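Succinate--CoA ligase subunit alpha (Campylobacter jejuni, PDB 6MEL) is the alpha subunit of a succinate--CoA ligase, with a CoA-binding region of the Rossmann-like class followed by a CoA-ligase region. Local coordinates at residues K118-S130 / I172-L186. Numbering follows the deposited sequence.
Sequences KIIGPNCPGIITS and ISTAVGIGGDPIIGL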
ATOM      1  N   LYS A 118      13.108  15.355 -10.073  1.00 39.48           N
ATOM      2  CA  LYS A 118      12.608  14.001 -10.162  1.00 38.90           C
ATOM      3  C   LYS A 118      12.729  13.327  -8.810  1.00 36.83           C
ATOM      4  O   LYS A 118      13.629  13.645  -8.019  1.00 36.49           O
ATOM      5  CB  LYS A 118      13.438  13.245 -11.193  1.00 43.12           C
ATOM      6  CG  LYS A 118      13.467  13.863 -12.590  1.00 46.36           C
ATOM      7  CD  LYS A 118      14.728  13.313 -13.291  1.00 52.68           C
ATOM      8  CE  LYS A 118      14.595  13.045 -14.769  1.00 61.71           C
ATOM      9  NZ  LYS A 118      15.030  14.224 -15.544  1.00 67.35           N
ATOM     10  N   ILE A 119      11.855  12.361  -8.573  1.00 34.46           N
ATOM     11  CA  ILE A 119      11.843  11.588  -7.335  1.00 32.87           C
ATOM     12  C   ILE A 119      12.004  10.107  -7.671  1.00 33.10           C
ATOM     13  O   ILE A 119      11.460   9.608  -8.668  1.00 36.35           O
ATOM     14  CB  ILE A 119      10.513  11.832  -6.593  1.00 33.62           C
ATOM     15  CG1 ILE A 119      10.342  13.272  -6.116  1.00 34.04           C
ATOM     16  CG2 ILE A 119      10.330  10.846  -5.451  1.00 33.84           C
ATOM     17  CD1 ILE A 119       8.896  13.668  -5.909  1.00 34.38           C
ATOM     18  N   ILE A 120      12.731   9.403  -6.809  1.00 33.52           N
ATOM     19  CA  ILE A 120      12.757   7.950  -6.761  1.00 33.75           C
ATOM     20  C   ILE A 120      12.241   7.548  -5.390  1.00 33.41           C
ATOM     21  O   ILE A 120      12.809   7.900  -4.383  1.00 34.40           O
ATOM     22  CB  ILE A 120      14.168   7.398  -7.022  1.00 34.33           C
ATOM     23  CG1 ILE A 120      14.616   7.707  -8.455  1.00 37.75           C
ATOM     24  CG2 ILE A 120      14.266   5.925  -6.704  1.00 34.80           C
ATOM     25  CD1 ILE A 120      16.091   7.440  -8.710  1.00 39.73           C
ATOM     26  N   GLY A 121      11.119   6.846  -5.395  1.00 33.17           N
ATOM     27  CA  GLY A 121      10.440   6.437  -4.175  1.00 33.65           C
ATOM     28  C   GLY A 121       9.105   7.164  -4.060  1.00 32.54           C
ATOM     29  O   GLY A 121       8.540   7.611  -5.073  1.00 32.99           O
ATOM     30  N   PRO A 122       8.504   7.271  -2.868  1.00 33.82           N
ATOM     31  CA  PRO A 122       9.069   6.819  -1.616  1.00 33.91           C
ATOM     32  C   PRO A 122       8.874   5.322  -1.402  1.00 35.62           C
ATOM     33  O   PRO A 122       8.418   4.636  -2.307  1.00 33.58           O
ATOM     34  CB  PRO A 122       8.280   7.648  -0.591  1.00 36.20           C
ATOM     35  CG  PRO A 122       6.909   7.764  -1.200  1.00 38.33           C
ATOM     36  CD  PRO A 122       7.174   7.900  -2.686  1.00 38.58           C
ATOM     37  N   ASN A 123       9.248   4.835  -0.212  1.00 35.49           N
ATOM     38  CA  ASN A 123       9.064   3.423   0.178  1.00 34.82           C
ATOM     39  C   ASN A 123       9.831   2.531  -0.811  1.00 35.62           C
ATOM     40  O   ASN A 123       9.263   1.639  -1.487  1.00 34.67           O
ATOM     41  CB  ASN A 123       7.586   3.006   0.210  1.00 38.06           C
ATOM     42  CG  ASN A 123       7.394   1.630   0.808  1.00 39.16           C
ATOM     43  OD1 ASN A 123       8.337   1.084   1.367  1.00 37.91           O
ATOM     44  ND2 ASN A 123       6.205   1.056   0.671  1.00 38.88           N
ATOM     45  N   CYS A 124      11.136   2.790  -0.917  1.00 35.51           N
ATOM     46  CA  CYS A 124      11.970   2.103  -1.871  1.00 35.36           C
ATOM     47  C   CYS A 124      13.361   1.929  -1.281  1.00 37.71           C
ATOM     48  O   CYS A 124      13.756   2.611  -0.317  1.00 34.91           O
ATOM     49  CB  CYS A 124      12.041   2.848  -3.204  1.00 34.73           C
ATOM     50  SG  CYS A 124      13.159   4.279  -3.234  1.00 36.98           S
ATOM     51  N   PRO A 125      14.165   1.019  -1.860  1.00 36.27           N
ATOM     52  CA  PRO A 125      15.529   0.830  -1.367  1.00 37.18           C
ATOM     53  C   PRO A 125      16.551   1.771  -2.014  1.00 36.15           C
ATOM     54  O   PRO A 125      17.690   1.784  -1.558  1.00 38.37           O
ATOM     55  CB  PRO A 125      15.783  -0.639  -1.718  1.00 37.72           C
ATOM     56  CG  PRO A 125      15.023  -0.791  -3.024  1.00 39.03           C
ATOM     57  CD  PRO A 125      13.737  -0.046  -2.775  1.00 38.34           C
ATOM     58  N   GLY A 126      16.138   2.545  -3.027  1.00 35.49           N
ATOM     59  CA  GLY A 126      17.004   3.519  -3.666  1.00 35.79           C
ATOM     60  C   GLY A 126      17.529   3.098  -5.021  1.00 36.62           C
ATOM     61  O   GLY A 126      16.869   2.388  -5.768  1.00 36.88           O
ATOM     62  N   ILE A 127      18.718   3.590  -5.361  1.00 35.35           N
ATOM     63  CA  ILE A 127      19.284   3.376  -6.696  1.00 37.27           C
ATOM     64  C   ILE A 127      20.740   2.951  -6.529  1.00 39.86           C
ATOM     65  O   ILE A 127      21.418   3.402  -5.607  1.00 39.28           O
ATOM     66  CB  ILE A 127      19.128   4.617  -7.602  1.00 38.03           C
ATOM     67  CG1 ILE A 127      19.745   4.418  -8.988  1.00 38.63           C
ATOM     68  CG2 ILE A 127      19.699   5.860  -6.946  1.00 40.61           C
ATOM     69  CD1 ILE A 127      19.376   5.519  -9.974  1.00 40.39           C
ATOM     70  N   ILE A 128      21.202   2.049  -7.405  1.00 39.19           N
ATOM     71  CA  ILE A 128      22.578   1.590  -7.339  1.00 40.04           C
ATOM     72  C   ILE A 128      23.102   1.460  -8.755  1.00 39.16           C
ATOM     73  O   ILE A 128      22.437   0.869  -9.617  1.00 39.17           O
ATOM     74  CB  ILE A 128      22.741   0.271  -6.537  1.00 40.35           C
ATOM     75  CG1 ILE A 128      24.202  -0.192  -6.525  1.00 40.98           C
ATOM     76  CG2 ILE A 128      21.841  -0.853  -7.056  1.00 40.77           C
ATOM     77  CD1 ILE A 128      24.548  -1.167  -5.444  1.00 41.76           C
ATOM     78  N   THR A 129      24.313   1.983  -8.957  1.00 41.21           N
ATOM     79  CA  THR A 129      25.098   1.727 -10.157  1.00 41.85           C
ATOM     80  C   THR A 129      26.264   0.820  -9.740  1.00 43.38           C
ATOM     81  O   THR A 129      27.150   1.250  -9.007  1.00 43.15           O
ATOM     82  CB  THR A 129      25.539   3.014 -10.851  1.00 42.94           C
ATOM     83  OG1 THR A 129      24.370   3.611 -11.404  1.00 43.63           O
ATOM     84  CG2 THR A 129      26.563   2.782 -11.961  1.00 44.77           C
ATOM     85  N   SER A 130      26.205  -0.435 -10.194  1.00 40.26           N
ATOM     86  CA  SER A 130      27.043  -1.548  -9.754  1.00 42.55           C
ATOM     87  C   SER A 130      28.521  -1.126  -9.721  1.00 43.49           C
ATOM     88  O   SER A 130      29.014  -0.554 -10.663  1.00 41.27           O
ATOM     89  CB  SER A 130      26.852  -2.734 -10.647  1.00 43.81           C
ATOM     90  OG  SER A 130      25.502  -3.109 -10.708  1.00 43.23           O
ATOM     91  N   ILE A 172      24.438  -6.208 -13.557  1.00 41.80           N
ATOM     92  CA  ILE A 172      23.519  -5.122 -13.499  1.00 41.10           C
ATOM     93  C   ILE A 172      24.252  -3.844 -13.875  1.00 39.94           C
ATOM     94  O   ILE A 172      25.340  -3.580 -13.373  1.00 41.23           O
ATOM     95  CB  ILE A 172      22.897  -4.986 -12.101  1.00 40.35           C
ATOM     96  CG1 ILE A 172      22.183  -6.270 -11.656  1.00 40.33           C
ATOM     97  CG2 ILE A 172      21.997  -3.767 -12.069  1.00 40.13           C
ATOM     98  CD1 ILE A 172      21.162  -6.816 -12.639  1.00 42.05           C
ATOM     99  N   SER A 173      23.604  -3.025 -14.703  1.00 40.62           N
ATOM    100  CA  SER A 173      24.164  -1.720 -15.020  1.00 42.36           C
ATOM    101  C   SER A 173      23.796  -0.760 -13.883  1.00 42.67           C
ATOM    102  O   SER A 173      24.634  -0.413 -13.045  1.00 40.91           O
ATOM    103  CB  SER A 173      23.725  -1.236 -16.389  1.00 42.67           C
ATOM    104  OG  SER A 173      22.318  -1.358 -16.576  1.00 41.98           O
ATOM    105  N   THR A 174      22.516  -0.398 -13.833  1.00 39.38           N
ATOM    106  CA  THR A 174      21.938   0.344 -12.740  1.00 38.33           C
ATOM    107  C   THR A 174      20.631  -0.352 -12.357  1.00 40.02           C
ATOM    108  O   THR A 174      19.861  -0.810 -13.258  1.00 37.92           O
ATOM    109  CB  THR A 174      21.678   1.802 -13.154  1.00 38.41           C
ATOM    110  OG1 THR A 174      22.895   2.492 -13.451  1.00 40.56           O
ATOM    111  CG2 THR A 174      21.015   2.614 -12.059  1.00 39.01           C
ATOM    112  N   ALA A 175      20.363  -0.426 -11.052  1.00 39.10           N
ATOM    113  CA  ALA A 175      19.070  -0.906 -10.552  1.00 37.88           C
ATOM    114  C   ALA A 175      18.379   0.244  -9.809  1.00 36.55           C
ATOM    115  O   ALA A 175      19.018   0.903  -8.971  1.00 38.24           O
ATOM    116  CB  ALA A 175      19.246  -2.080  -9.637  1.00 38.61           C
ATOM    117  N   VAL A 176      17.086   0.433 -10.091  1.00 34.42           N
ATOM    118  CA  VAL A 176      16.305   1.474  -9.472  1.00 36.04           C
ATOM    119  C   VAL A 176      15.104   0.846  -8.759  1.00 36.91           C
ATOM    120  O   VAL A 176      14.268   0.174  -9.371  1.00 37.38           O
ATOM    121  CB  VAL A 176      15.839   2.493 -10.507  1.00 35.95           C
ATOM    122  CG1 VAL A 176      15.226   3.693  -9.817  1.00 38.84           C
ATOM    123  CG2 VAL A 176      16.963   2.888 -11.429  1.00 37.33           C
ATOM    124  N   GLY A 177      15.002   1.071  -7.461  1.00 36.19           N
ATOM    125  CA  GLY A 177      13.773   0.734  -6.748  1.00 36.39           C
ATOM    126  C   GLY A 177      12.822   1.928  -6.824  1.00 36.97           C
ATOM    127  O   GLY A 177      13.154   2.946  -6.285  1.00 35.41           O
ATOM    128  N   ILE A 178      11.668   1.792  -7.507  1.00 34.86           N
ATOM    129  CA  ILE A 178      10.780   2.910  -7.747  1.00 35.89           C
ATOM    130  C   ILE A 178       9.729   3.116  -6.642  1.00 34.65           C
ATOM    131  O   ILE A 178       9.061   4.145  -6.675  1.00 35.40           O
ATOM    132  CB  ILE A 178      10.116   2.814  -9.121  1.00 36.83           C
ATOM    133  CG1 ILE A 178       9.233   1.573  -9.261  1.00 38.07           C
ATOM    134  CG2 ILE A 178      11.172   2.942 -10.221  1.00 37.62           C
ATOM    135  CD1 ILE A 178       8.466   1.540 -10.540  1.00 37.09           C
ATOM    136  N   GLY A 179       9.566   2.154  -5.724  1.00 33.07           N
ATOM    137  CA  GLY A 179       8.753   2.294  -4.550  1.00 34.43           C
ATOM    138  C   GLY A 179       7.444   1.531  -4.608  1.00 34.77           C
ATOM    139  O   GLY A 179       6.901   1.229  -5.695  1.00 33.38           O
ATOM    140  N   GLY A 180       6.946   1.232  -3.401  1.00 34.72           N
ATOM    141  CA  GLY A 180       5.761   0.403  -3.189  1.00 35.80           C
ATOM    142  C   GLY A 180       4.512   1.195  -2.788  1.00 34.64           C
ATOM    143  O   GLY A 180       3.525   0.608  -2.354  1.00 36.74           O
ATOM    144  N   ASP A 181       4.561   2.520  -2.908  1.00 34.49           N
ATOM    145  CA  ASP A 181       3.450   3.383  -2.496  1.00 34.44           C
ATOM    146  C   ASP A 181       2.535   3.675  -3.690  1.00 34.51           C
ATOM    147  O   ASP A 181       2.866   3.433  -4.859  1.00 36.16           O
ATOM    148  CB  ASP A 181       3.980   4.666  -1.857  1.00 35.52           C
ATOM    149  CG  ASP A 181       4.454   4.484  -0.426  1.00 36.69           C
ATOM    150  OD1 ASP A 181       4.341   3.358   0.097  1.00 38.08           O
ATOM    151  OD2 ASP A 181       4.905   5.502   0.176  1.00 35.87           O
ATOM    152  N   PRO A 182       1.318   4.170  -3.435  1.00 33.93           N
ATOM    153  CA  PRO A 182       0.369   4.438  -4.504  1.00 36.18           C
ATOM    154  C   PRO A 182       0.779   5.612  -5.399  1.00 34.76           C
ATOM    155  O   PRO A 182       0.484   5.608  -6.587  1.00 36.52           O
ATOM    156  CB  PRO A 182      -0.950   4.772  -3.776  1.00 37.51           C
ATOM    157  CG  PRO A 182      -0.723   4.496  -2.298  1.00 36.70           C
ATOM    158  CD  PRO A 182       0.766   4.433  -2.102  1.00 36.82           C
ATOM    159  N   ILE A 183       1.446   6.597  -4.812  1.00 33.19           N
ATOM    160  CA  ILE A 183       2.102   7.658  -5.606  1.00 33.38           C
ATOM    161  C   ILE A 183       3.625   7.535  -5.445  1.00 34.66           C
ATOM    162  O   ILE A 183       4.122   7.580  -4.320  1.00 36.01           O
ATOM    163  CB  ILE A 183       1.632   9.042  -5.156  1.00 35.75           C
ATOM    164  CG1 ILE A 183       0.120   9.228  -5.248  1.00 37.73           C
ATOM    165  CG2 ILE A 183       2.383  10.137  -5.896  1.00 37.53           C
ATOM    166  CD1 ILE A 183      -0.326  10.582  -4.683  1.00 37.92           C
ATOM    167  N   ILE A 184       4.330   7.423  -6.573  1.00 34.25           N
ATOM    168  CA  ILE A 184       5.752   7.337  -6.624  1.00 33.83           C
ATOM    169  C   ILE A 184       6.229   8.329  -7.671  1.00 34.08           C
ATOM    170  O   ILE A 184       5.437   9.062  -8.242  1.00 36.72           O
ATOM    171  CB  ILE A 184       6.202   5.895  -6.935  1.00 35.32           C
ATOM    172  CG1 ILE A 184       5.568   5.358  -8.219  1.00 37.23           C
ATOM    173  CG2 ILE A 184       5.932   4.959  -5.751  1.00 34.78           C
ATOM    174  CD1 ILE A 184       6.226   4.104  -8.732  1.00 39.35           C
ATOM    175  N   GLY A 185       7.541   8.378  -7.876  1.00 35.45           N
ATOM    176  CA  GLY A 185       8.128   9.310  -8.797  1.00 37.28           C
ATOM    177  C   GLY A 185       8.393   8.673 -10.144  1.00 37.37           C
ATOM    178  O   GLY A 185       7.455   8.198 -10.817  1.00 36.35           O
ATOM    179  N   LEU A 186       9.658   8.688 -10.556  1.00 35.07           N
ATOM    180  CA  LEU A 186      10.053   8.035 -11.785  1.00 37.10           C
ATOM    181  C   LEU A 186       9.588   6.567 -11.750  1.00 37.69           C
ATOM    182  O   LEU A 186       9.693   5.867 -10.723  1.00 38.63           O
ATOM    183  CB  LEU A 186      11.573   8.089 -11.935  1.00 38.06           C
ATOM    184  CG  LEU A 186      12.210   9.463 -12.096  1.00 38.09           C
ATOM    185  CD1 LEU A 186      13.721   9.342 -12.120  1.00 41.02           C
ATOM    186  CD2 LEU A 186      11.723  10.171 -13.344  1.00 40.99           C
TER
HETATM  187  O   HOH W   1       9.811   6.361  -8.031  1.00 32.24           O
HETATM  188  O   HOH W   2      27.288  -0.502 -13.470  1.00 50.33           O
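Antiparallel pairing of strands 126-129 and 174-177 continues into a loop-on-loop contact at the junction of the two sheets, where 118-120 is the edge strand of the Rossmann-like sheet and 126-129 belongs to the second. Ile128 and Ala175 exchange both backbone hydrogen bonds, and Gly177 N donates to Gly126 O. On one face Thr129 OG1 and Thr174 OG1 hydrogen-bond at 2.8 Å, both CG2 methyls being turned anti to the backbone N (chi1 -70° and -64°); Val5 O also bonds Thr129 OG1, and Ile3 N Thr174 OG1. On that same face Ile127 CD1 lies alongside Val176 CG2 (3.9 Å), while the Ile120 side chain crosses that of Val176 at about a right angle, CG2 against Val176 CG1 at 3.9 Å. Beyond the strands, past the cis peptide before Pro122, Asn123 ND2 approaches Asp181 OD1 from above the carboxylate plane (3.0 Å), amide and carboxylate turned 50° apart, and Asn123 O accepts from Gly180 N. Leu186 N donates to Ile119 O (2.8 Å), and Leu186 CD1 packs against Ile120 CG1 and Lys118 CB. A water accepts from Gly121 N, near Ile178 O and Leu186 O. Backbone bonds thus hold the junction together, glycines allowing close approach (Gly179 CA to Pro122 O, 3.3 Å), with the threonine hydroxyls and Asn123 amide satisfied within the fold.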